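Local coordinates for protein albumin-1 (Psophocarpus tetragonolobus, PDB 1WBA) that serves as a seed storage albumin of the winged bean, built on the fold of the leguminous Kunitz-type protease inhibitors, at residues N11-V14 / K18-I21; G36-N39 / P43-I46; L78-A83 / D90-V95. All coordinates share one frame; numbering follows the deposited sequence.

Contact 1: N11-V14 / K18-I21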
loop_
_atom_site.group_PDB
_atom_site.type_symbol
_atom_site.label_atom_id
_atom_site.label_comp_id
_atom_site.label_asym_id
_atom_site.label_seq_id
_atom_site.Cartn_x
_atom_site.Cartn_y
_atom_site.Cartn_z
ATOM N N ASN A 11 4.167 4.611 -18.778
ATOM C CA ASN A 11 4.056 6.046 -18.629
ATOM C C ASN A 11 4.376 6.388 -17.167
ATOM O O ASN A 11 4.198 5.553 -16.286
ATOM C CB ASN A 11 2.650 6.505 -18.972
ATOM C CG ASN A 11 2.298 6.241 -20.409
ATOM O OD1 ASN A 11 1.312 5.578 -20.697
ATOM N ND2 ASN A 11 3.111 6.739 -21.321
ATOM N N LYS A 12 4.892 7.588 -16.913
ATOM C CA LYS A 12 5.193 7.992 -15.539
ATOM C C LYS A 12 3.908 8.117 -14.730
ATOM O O LYS A 12 2.868 8.536 -15.252
ATOM C CB LYS A 12 5.914 9.329 -15.501
ATOM C CG LYS A 12 7.242 9.340 -16.207
ATOM C CD LYS A 12 7.781 10.736 -16.100
ATOM C CE LYS A 12 9.028 10.944 -16.902
ATOM N NZ LYS A 12 9.431 12.376 -16.793
ATOM N N LEU A 13 3.981 7.733 -13.459
ATOM C CA LEU A 13 2.831 7.826 -12.582
ATOM C C LEU A 13 2.547 9.305 -12.384
ATOM O O LEU A 13 3.467 10.111 -12.313
ATOM C CB LEU A 13 3.137 7.185 -11.230
ATOM C CG LEU A 13 2.351 5.938 -10.839
ATOM C CD1 LEU A 13 2.544 4.861 -11.874
ATOM C CD2 LEU A 13 2.779 5.458 -9.464
ATOM N N VAL A 14 1.277 9.658 -12.312
ATOM C CA VAL A 14 0.897 11.039 -12.130
ATOM C C VAL A 14 0.544 11.256 -10.672
ATOM O O VAL A 14 -0.218 10.490 -10.098
ATOM C CB VAL A 14 -0.313 11.409 -13.030
ATOM C CG1 VAL A 14 -0.842 12.788 -12.661
ATOM C CG2 VAL A 14 0.095 11.369 -14.494
ATOM N N LYS A 18 -5.110 7.937 -10.007
ATOM C CA LYS A 18 -5.682 6.678 -9.533
ATOM C C LYS A 18 -5.074 5.492 -10.263
ATOM O O LYS A 18 -5.068 5.414 -11.501
ATOM C CB LYS A 18 -7.208 6.650 -9.705
ATOM C CG LYS A 18 -7.996 7.462 -8.683
ATOM N N TYR A 19 -4.595 4.543 -9.473
ATOM C CA TYR A 19 -3.968 3.359 -10.007
ATOM C C TYR A 19 -4.415 2.139 -9.237
ATOM O O TYR A 19 -4.779 2.215 -8.068
ATOM C CB TYR A 19 -2.442 3.489 -9.899
ATOM C CG TYR A 19 -1.883 4.620 -10.716
ATOM C CD1 TYR A 19 -1.558 4.435 -12.058
ATOM C CD2 TYR A 19 -1.736 5.891 -10.170
ATOM C CE1 TYR A 19 -1.109 5.485 -12.831
ATOM C CE2 TYR A 19 -1.289 6.953 -10.934
ATOM C CZ TYR A 19 -0.980 6.744 -12.263
ATOM O OH TYR A 19 -0.539 7.795 -13.026
ATOM N N THR A 20 -4.418 1.020 -9.934
ATOM C CA THR A 20 -4.763 -0.248 -9.351
ATOM C C THR A 20 -3.454 -1.013 -9.138
ATOM O O THR A 20 -2.757 -1.374 -10.095
ATOM C CB THR A 20 -5.716 -1.036 -10.270
ATOM O OG1 THR A 20 -6.932 -0.290 -10.426
ATOM C CG2 THR A 20 -6.039 -2.393 -9.665
ATOM N N ILE A 21 -3.086 -1.172 -7.872
ATOM C CA ILE A 21 -1.892 -1.911 -7.500
ATOM C C ILE A 21 -2.229 -3.390 -7.668
ATOM O O ILE A 21 -3.235 -3.872 -7.127
ATOM C CB ILE A 21 -1.522 -1.631 -6.024
ATOM C CG1 ILE A 21 -1.239 -0.131 -5.838
ATOM C CG2 ILE A 21 -0.335 -2.489 -5.605
ATOM C CD1 ILE A 21 -1.058 0.316 -4.382
HETATM O O HOH W 1 0.419 7.001 -15.383
#
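Leu13 and Val14 close around the far end of Tyr19, Leu13 lying over a ring face and Val14 meeting the phenol hydroxyl. The methine carbon CG of Leu13 sits 3.8 Å from the centroid of the Tyr19 ring and 17° off its normal, a CH-pi contact displaced toward the hydroxyl end, with CD1 resting over the CE1 side. The hydroxyl itself is held by polar atoms: the backbone N of Val14 donates to Tyr19 OH over 2.7 Å at 162°. Tyr19 OH then passes its own hydrogen to a water 2.7 Å away, and that water, lying at the ring edge in the ring plane, donates to Lys12 O at 2.9 Å. The relay ties one side chain to two backbone positions. Tyr19 can reach them because its CG stands anti to its carbonyl carbon (chi1 -63°), carrying the ring out from strand 17-23 toward residues 11-14. Farther out, Asn71 ND2 bonds to Leu13 O and the Leu13 side chain touches Phe169 of strand 166-171, while Tyr19 pairs through its backbone with Thr57. Such a tyrosine joins both chemistries in one residue: its ring packs on a buried leucine, and its hydroxyl, acting as donor and acceptor at once, satisfies backbone polar groups in the segment that precedes strand 17-23.

Contact 2: G36-N39 / P43-I46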
loop_
_atom_site.group_PDB
_atom_site.type_symbol
_atom_site.label_atom_id
_atom_site.label_comp_id
_atom_site.label_asym_id
_atom_site.label_seq_id
_atom_site.Cartn_x
_atom_site.Cartn_y
_atom_site.Cartn_z
ATOM N N GLY A 36 -8.933 -11.555 12.035
ATOM C CA GLY A 36 -8.972 -11.716 13.474
ATOM C C GLY A 36 -10.351 -11.559 14.076
ATOM O O GLY A 36 -11.283 -12.240 13.665
ATOM N N ASN A 37 -10.478 -10.609 15.000
ATOM C CA ASN A 37 -11.728 -10.341 15.721
ATOM C C ASN A 37 -12.565 -9.205 15.127
ATOM O O ASN A 37 -13.575 -8.791 15.707
ATOM C CB ASN A 37 -11.397 -10.033 17.185
ATOM C CG ASN A 37 -10.526 -11.101 17.812
ATOM O OD1 ASN A 37 -10.950 -12.247 17.953
ATOM N ND2 ASN A 37 -9.280 -10.751 18.142
ATOM N N GLU A 38 -12.148 -8.705 13.967
ATOM C CA GLU A 38 -12.868 -7.621 13.301
ATOM C C GLU A 38 -14.240 -8.078 12.795
ATOM O O GLU A 38 -14.455 -9.253 12.514
ATOM C CB GLU A 38 -12.030 -7.051 12.143
ATOM C CG GLU A 38 -10.814 -6.267 12.613
ATOM C CD GLU A 38 -9.874 -5.852 11.499
ATOM O OE1 GLU A 38 -10.072 -6.246 10.332
ATOM O OE2 GLU A 38 -8.910 -5.124 11.798
ATOM N N ASN A 39 -15.149 -7.125 12.656
ATOM C CA ASN A 39 -16.504 -7.393 12.183
ATOM C C ASN A 39 -16.487 -7.398 10.660
ATOM O O ASN A 39 -16.004 -6.448 10.042
ATOM C CB ASN A 39 -17.428 -6.284 12.703
ATOM C CG ASN A 39 -18.865 -6.408 12.207
ATOM O OD1 ASN A 39 -19.204 -7.247 11.375
ATOM N ND2 ASN A 39 -19.717 -5.526 12.712
ATOM N N PRO A 43 -14.983 -4.126 7.825
ATOM C CA PRO A 43 -13.602 -4.573 7.588
ATOM C C PRO A 43 -12.582 -3.442 7.739
ATOM O O PRO A 43 -12.795 -2.319 7.249
ATOM C CB PRO A 43 -13.663 -5.089 6.155
ATOM C CG PRO A 43 -14.654 -4.148 5.498
ATOM C CD PRO A 43 -15.742 -4.047 6.558
ATOM N N LEU A 44 -11.463 -3.755 8.385
ATOM C CA LEU A 44 -10.432 -2.748 8.631
ATOM C C LEU A 44 -9.051 -3.160 8.170
ATOM O O LEU A 44 -8.122 -2.357 8.241
ATOM C CB LEU A 44 -10.346 -2.432 10.126
ATOM C CG LEU A 44 -11.630 -2.030 10.833
ATOM C CD1 LEU A 44 -11.369 -2.010 12.312
ATOM C CD2 LEU A 44 -12.107 -0.671 10.342
ATOM N N SER A 45 -8.918 -4.389 7.682
ATOM C CA SER A 45 -7.623 -4.907 7.251
ATOM C C SER A 45 -7.342 -4.804 5.748
ATOM O O SER A 45 -8.147 -5.249 4.929
ATOM C CB SER A 45 -7.493 -6.365 7.698
ATOM O OG SER A 45 -7.669 -6.440 9.092
ATOM N N ILE A 46 -6.196 -4.223 5.398
ATOM C CA ILE A 46 -5.794 -4.109 4.001
ATOM C C ILE A 46 -5.008 -5.378 3.693
ATOM O O ILE A 46 -3.995 -5.667 4.342
ATOM C CB ILE A 46 -4.932 -2.848 3.760
ATOM C CG1 ILE A 46 -5.747 -1.604 4.131
ATOM C CG2 ILE A 46 -4.499 -2.781 2.299
ATOM C CD1 ILE A 46 -4.988 -0.300 4.067
#
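With CG anti to its carbonyl carbon (chi1 -70°) and an extended chain beyond it (chi2 172°), Glu38 reaches across to Ser45, whose OG is turned beside its own backbone N. The outcome is a short hydrogen bond, Ser45 OG to Glu38 OE1 at 2.7 Å, met on the syn side of the carboxylate and 28° out of its plane. Leu44 N adds a weak, long bond to Glu38 OE1 at 3.5 Å, and the backbone N of Thr35 donates to OE1 as well. Leu44 also touches the acid through its aliphatic part, CB lying 3.5 Å from Glu38 OE2. That second oxygen is engaged by the hydroxyl of Tyr110 and by a salt bridge to Lys105, whose NZ also bonds to Ser45 OG. A glutamine here would probably leave Lys105 without this countercharge, since a neutral amide cannot form the salt bridge. A single carboxylate thus gathers the loop, the start of strand 45-48, Lys105 and Tyr110 at the surface. The arrangement belongs to a beta-hairpin, antiparallel strands 30-33 and 45-48 joined by a long irregular connection, as expected in the beta-trefoil of Kunitz-type legume proteins.

Contact 3: L78-A83 / D90-V95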
loop_
_atom_site.group_PDB
_atom_site.type_symbol
_atom_site.label_atom_id
_atom_site.label_comp_id
_atom_site.label_asym_id
_atom_site.label_seq_id
_atom_site.Cartn_x
_atom_site.Cartn_y
_atom_site.Cartn_z
ATOM N N LEU A 78 4.853 9.334 0.287
ATOM C CA LEU A 78 3.491 9.309 -0.229
ATOM C C LEU A 78 2.411 9.019 0.772
ATOM O O LEU A 78 2.645 8.394 1.808
ATOM C CB LEU A 78 3.366 8.197 -1.275
ATOM C CG LEU A 78 4.490 8.075 -2.293
ATOM C CD1 LEU A 78 4.353 6.737 -2.982
ATOM C CD2 LEU A 78 4.443 9.248 -3.280
ATOM N N LYS A 79 1.204 9.398 0.375
ATOM C CA LYS A 79 -0.012 9.137 1.116
ATOM C C LYS A 79 -0.807 8.306 0.107
ATOM O O LYS A 79 -0.840 8.638 -1.087
ATOM C CB LYS A 79 -0.742 10.439 1.445
ATOM C CG LYS A 79 -2.104 10.225 2.097
ATOM C CD LYS A 79 -2.593 11.481 2.823
ATOM C CE LYS A 79 -1.951 11.621 4.220
ATOM N NZ LYS A 79 -0.454 11.800 4.234
ATOM N N ILE A 80 -1.382 7.191 0.559
ATOM C CA ILE A 80 -2.154 6.318 -0.320
ATOM C C ILE A 80 -3.550 6.187 0.241
ATOM O O ILE A 80 -3.717 5.994 1.435
ATOM C CB ILE A 80 -1.492 4.917 -0.444
ATOM C CG1 ILE A 80 -0.095 5.057 -1.070
ATOM C CG2 ILE A 80 -2.341 3.998 -1.312
ATOM C CD1 ILE A 80 0.696 3.768 -1.187
ATOM N N ASN A 81 -4.558 6.345 -0.603
ATOM C CA ASN A 81 -5.929 6.210 -0.133
ATOM C C ASN A 81 -6.808 5.517 -1.158
ATOM O O ASN A 81 -6.538 5.581 -2.356
ATOM C CB ASN A 81 -6.511 7.572 0.267
ATOM C CG ASN A 81 -6.793 8.483 -0.930
ATOM O OD1 ASN A 81 -7.825 8.357 -1.583
ATOM N ND2 ASN A 81 -5.897 9.425 -1.193
ATOM N N PHE A 82 -7.829 4.795 -0.697
ATOM C CA PHE A 82 -8.731 4.118 -1.629
ATOM C C PHE A 82 -9.527 5.166 -2.407
ATOM O O PHE A 82 -10.006 6.145 -1.845
ATOM C CB PHE A 82 -9.632 3.129 -0.891
ATOM C CG PHE A 82 -8.902 1.919 -0.410
ATOM C CD1 PHE A 82 -8.506 0.942 -1.309
ATOM C CD2 PHE A 82 -8.567 1.777 0.938
ATOM C CE1 PHE A 82 -7.774 -0.172 -0.889
ATOM C CE2 PHE A 82 -7.834 0.669 1.376
ATOM C CZ PHE A 82 -7.435 -0.309 0.462
ATOM N N ALA A 83 -9.667 4.943 -3.701
ATOM C CA ALA A 83 -10.320 5.906 -4.567
ATOM C C ALA A 83 -11.770 5.636 -4.864
ATOM O O ALA A 83 -12.500 6.526 -5.286
ATOM C CB ALA A 83 -9.534 6.016 -5.870
ATOM N N ASP A 90 -10.756 6.350 2.258
ATOM C CA ASP A 90 -10.076 5.735 3.402
ATOM C C ASP A 90 -8.578 5.701 3.127
ATOM O O ASP A 90 -8.140 5.266 2.069
ATOM C CB ASP A 90 -10.609 4.328 3.691
ATOM C CG ASP A 90 -11.915 4.353 4.454
ATOM O OD1 ASP A 90 -12.023 5.116 5.438
ATOM O OD2 ASP A 90 -12.841 3.617 4.072
ATOM N N VAL A 91 -7.805 6.131 4.109
ATOM C CA VAL A 91 -6.363 6.218 3.983
ATOM C C VAL A 91 -5.648 5.000 4.541
ATOM O O VAL A 91 -6.059 4.444 5.559
ATOM C CB VAL A 91 -5.877 7.509 4.705
ATOM C CG1 VAL A 91 -4.357 7.620 4.690
ATOM C CG2 VAL A 91 -6.512 8.733 4.045
ATOM N N TRP A 92 -4.571 4.587 3.888
ATOM C CA TRP A 92 -3.792 3.445 4.367
ATOM C C TRP A 92 -2.995 3.892 5.586
ATOM O O TRP A 92 -2.436 4.997 5.604
ATOM C CB TRP A 92 -2.785 3.012 3.307
ATOM C CG TRP A 92 -3.344 2.320 2.096
ATOM C CD1 TRP A 92 -4.640 2.342 1.624
ATOM C CD2 TRP A 92 -2.613 1.449 1.233
ATOM N NE1 TRP A 92 -4.748 1.517 0.522
ATOM C CE2 TRP A 92 -3.526 0.959 0.261
ATOM C CE3 TRP A 92 -1.278 1.028 1.184
ATOM C CZ2 TRP A 92 -3.130 0.070 -0.751
ATOM C CZ3 TRP A 92 -0.888 0.141 0.185
ATOM C CH2 TRP A 92 -1.815 -0.331 -0.770
ATOM N N SER A 93 -2.885 3.029 6.585
ATOM C CA SER A 93 -2.114 3.379 7.766
ATOM C C SER A 93 -1.435 2.132 8.286
ATOM O O SER A 93 -1.796 1.027 7.905
ATOM C CB SER A 93 -3.018 3.973 8.863
ATOM O OG SER A 93 -3.809 2.987 9.517
ATOM N N VAL A 94 -0.420 2.317 9.121
ATOM C CA VAL A 94 0.282 1.202 9.740
ATOM C C VAL A 94 -0.063 1.223 11.231
ATOM O O VAL A 94 0.041 2.256 11.894
ATOM C CB VAL A 94 1.792 1.337 9.528
ATOM C CG1 VAL A 94 2.557 0.288 10.323
ATOM C CG2 VAL A 94 2.096 1.192 8.037
ATOM N N VAL A 95 -0.523 0.093 11.741
ATOM C CA VAL A 95 -0.899 -0.028 13.146
ATOM C C VAL A 95 0.019 -1.048 13.820
ATOM O O VAL A 95 0.268 -2.131 13.275
ATOM C CB VAL A 95 -2.388 -0.479 13.253
ATOM C CG1 VAL A 95 -2.789 -0.777 14.708
ATOM C CG2 VAL A 95 -3.302 0.595 12.642
HETATM O O HOH W 2 -1.135 6.834 3.460
#
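Ile80 and Phe82 both pack on the indole of Trp92, and here the contact is tight. Ile80 CG2 lies 3.6 Å from the centroid of the five-membered ring and 14° off its normal, a CH-pi contact over the face, while CD1 extends toward the six-membered ring. This fit follows from the isoleucine torsion: CG2 is anti to the backbone N and points at the indole, leaving CG1 to run on beside it. Phe82 meets the same indole differently. The ring planes are inclined at 48°, neither stacked nor edge-to-face, and Trp92 NE1 stands over one face of the phenyl ring near its rim, 3.2 Å from Phe82 CZ. The backbones are joined by two hydrogen bonds, Trp92 N to Ile80 O at 3.0 Å and Phe82 N to Asp90 O at 2.8 Å. They flank Asn81 and Val91, a non-hydrogen-bonded antiparallel pair whose CA atoms approach to 4.1 Å. Within these residues the bridge is a single one, consistent with strands 78-82 and 92-95 running at 108° to each other; beyond it a water continues the link, accepting from Ile80 N at 2.9 Å and donating to Trp92 O. The other side is looser. The exposed Lys79 brushes Val91 only through aliphatic atoms, CG to CG1 at 4.3 Å. Asp90 likewise lends mainly its backbone, its carboxylate being engaged in a salt bridge with Arg109. Inward, Phe82 and Trp92 both lean on Ile30 of strand 30-33. Apolar and aromatic surfaces therefore fill the buried side, the paired amides are satisfied by one another or by one water, and charge is left to the outer side, so that two strands of separate sheets can meet at a steep angle without stranding these polar groups.

The three contacts differ in depth. Contact 3 lies nearest the chain's centre and rests on aromatic and apolar packing with a short backbone bridge; contact 1 blends a ring face with a hydroxyl relay. Both pair buried with more exposed residues, whereas contact 2 lies at the surface and depends on a carboxylate. Contacts 1 and 2 sit on opposite sides of the chain's centre, about 27 Å between centres, and do not touch. Both nevertheless reach contact 3 through apolar side chains of their strands: Ile21 CD1 packs 3.7 Å from Trp92 CH2, and Ile46 CD1 lies 3.6 Å from Trp92 CD1. Trp92 thus lies between strands 17-23 and 45-48 of one large antiparallel sheet.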